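Local structure of scyllo-inositol 2-dehydrogenase (NADP(+)) IolW (Bacillus subtilis subsp. subtilis, 3GDO) at residues Glu59-Pro64 against Met83-Ala88. The protein catalyses the reversible NADPH-dependent reduction of scyllo-inosose to scyllo-inositol and cannot use NADH in place of NADPH. Numbering follows the deposited sequence.
Sequences EITNDP and MACIQA
Thr61, in the short helix 58-61, meets the last turn of helix 78-87 by van der Waals contact alone; no hydrogen bond crosses between Glu59-Pro64 and Met83-Ala88. The CA atoms of Thr61 and Ala88 come within 5.7 Å, and both side chains start toward the opposite segment. Ala88 directs its methyl group at the base of Thr61, with CB 3.8 Å from Thr61 CB and 3.3 Å from Thr61 O, so it rests against backbone and side chain together. Thr61 OG1 sits between its backbone N and carbonyl carbon (chi1 62°), which puts CG2 anti to the carbonyl carbon; the methyl rather than the hydroxyl reaches the turn before Ala88. There CG2 lies 4.1 Å from Ala84 O and 4.2 Å from Cys85 SG, the sulfur marking the buried side of the contact. Ala84 O is already engaged within its helix, accepting a bond from Ala88 N (3.1 Å). The patch is small, 155 Å² over both sides, and only partly buried. Both helices belong to the Rossmann-fold nucleotide-binding domain and pack on its parallel sheet: Ile60 and Cys85 both touch Val69 of strand 68-71, and Ile60 also reaches Val54 of strand 52-54. Met83 and Ile86 turn instead to helix 102-115, which places helix 78-87 between that helix and helix 58-61.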
loop_
_atom_site.group_PDB
_atom_site.type_symbol
_atom_site.label_atom_id
_atom_site.label_comp_id
_atom_site.label_asym_id
_atom_site.label_seq_id
_atom_site.Cartn_x
_atom_site.Cartn_y
_atom_site.Cartn_z
ATOM N N GLU B 59 -6.993 34.910 33.127
ATOM C CA GLU B 59 -8.195 34.550 33.859
ATOM C C GLU B 59 -8.272 33.027 34.122
ATOM O O GLU B 59 -9.087 32.547 34.917
ATOM C CB GLU B 59 -9.428 35.053 33.104
ATOM C CG GLU B 59 -9.492 36.600 32.893
ATOM C CD GLU B 59 -10.836 37.063 32.288
ATOM O OE1 GLU B 59 -11.898 36.813 32.927
ATOM O OE2 GLU B 59 -10.834 37.656 31.170
ATOM N N ILE B 60 -7.429 32.275 33.419
ATOM C CA ILE B 60 -7.263 30.844 33.657
ATOM C C ILE B 60 -5.919 30.576 34.353
ATOM O O ILE B 60 -5.866 29.820 35.330
ATOM C CB ILE B 60 -7.312 30.047 32.326
ATOM C CG1 ILE B 60 -8.611 30.335 31.552
ATOM C CG2 ILE B 60 -7.062 28.546 32.557
ATOM C CD1 ILE B 60 -9.745 29.389 31.798
ATOM N N THR B 61 -4.843 31.180 33.849
ATOM C CA THR B 61 -3.513 30.873 34.374
ATOM C C THR B 61 -3.276 31.390 35.807
ATOM O O THR B 61 -2.516 30.782 36.555
ATOM C CB THR B 61 -2.374 31.360 33.456
ATOM O OG1 THR B 61 -2.438 32.778 33.343
ATOM C CG2 THR B 61 -2.498 30.733 32.074
ATOM N N ASN B 62 -3.927 32.496 36.175
ATOM C CA ASN B 62 -3.809 33.060 37.519
ATOM C C ASN B 62 -4.857 32.564 38.461
ATOM O O ASN B 62 -4.808 32.887 39.649
ATOM C CB ASN B 62 -3.908 34.583 37.502
ATOM C CG ASN B 62 -2.792 35.218 36.741
ATOM O OD1 ASN B 62 -1.831 34.553 36.366
ATOM N ND2 ASN B 62 -2.912 36.520 36.493
ATOM N N ASP B 63 -5.837 31.833 37.947
ATOM C CA ASP B 63 -6.869 31.313 38.826
ATOM C C ASP B 63 -6.347 30.054 39.528
ATOM O O ASP B 63 -6.213 28.989 38.891
ATOM C CB ASP B 63 -8.166 31.049 38.068
ATOM C CG ASP B 63 -9.228 30.419 38.944
ATOM O OD1 ASP B 63 -8.914 30.099 40.102
ATOM O OD2 ASP B 63 -10.378 30.218 38.504
ATOM N N PRO B 64 -6.068 30.161 40.851
ATOM C CA PRO B 64 -5.533 29.024 41.645
ATOM C C PRO B 64 -6.459 27.826 41.781
ATOM O O PRO B 64 -6.012 26.736 42.141
ATOM C CB PRO B 64 -5.281 29.632 43.051
ATOM C CG PRO B 64 -6.084 30.912 43.083
ATOM C CD PRO B 64 -6.136 31.408 41.645
ATOM N N MET B 83 3.040 26.877 27.230
ATOM C CA MET B 83 4.141 27.289 28.080
ATOM C C MET B 83 3.609 28.112 29.247
ATOM O O MET B 83 3.944 27.826 30.403
ATOM C CB MET B 83 5.207 28.074 27.308
ATOM C CG MET B 83 6.521 28.243 28.142
ATOM S SD MET B 83 7.211 26.716 28.814
ATOM C CE MET B 83 8.719 26.719 27.825
ATOM N N ALA B 84 2.764 29.098 28.937
ATOM C CA ALA B 84 2.119 29.940 29.930
ATOM C C ALA B 84 1.386 29.106 30.967
ATOM O O ALA B 84 1.433 29.409 32.160
ATOM C CB ALA B 84 1.157 30.900 29.256
ATOM N N CYS B 85 0.716 28.042 30.534
ATOM C CA CYS B 85 0.011 27.192 31.497
ATOM C C CYS B 85 0.983 26.422 32.367
ATOM O O CYS B 85 0.771 26.280 33.588
ATOM C CB CYS B 85 -0.910 26.214 30.800
ATOM S SG CYS B 85 -2.321 27.005 30.044
ATOM N N ILE B 86 2.033 25.909 31.729
ATOM C CA ILE B 86 3.082 25.202 32.436
ATOM C C ILE B 86 3.737 26.157 33.455
ATOM O O ILE B 86 3.848 25.808 34.617
ATOM C CB ILE B 86 4.128 24.579 31.482
ATOM C CG1 ILE B 86 3.529 23.420 30.680
ATOM C CG2 ILE B 86 5.334 24.013 32.264
ATOM C CD1 ILE B 86 4.381 23.057 29.466
ATOM N N GLN B 87 4.132 27.356 33.023
ATOM C CA GLN B 87 4.723 28.343 33.934
ATOM C C GLN B 87 3.807 28.627 35.131
ATOM O O GLN B 87 4.289 28.872 36.212
ATOM C CB GLN B 87 5.047 29.668 33.238
ATOM C CG GLN B 87 5.993 29.614 32.033
ATOM C CD GLN B 87 7.387 29.065 32.313
ATOM O OE1 GLN B 87 7.682 28.520 33.395
ATOM N NE2 GLN B 87 8.264 29.197 31.309
ATOM N N ALA B 88 2.497 28.564 34.942
ATOM C CA ALA B 88 1.559 28.872 36.016
ATOM C C ALA B 88 1.231 27.664 36.889
ATOM O O ALA B 88 0.379 27.744 37.791
ATOM C CB ALA B 88 0.285 29.481 35.444
#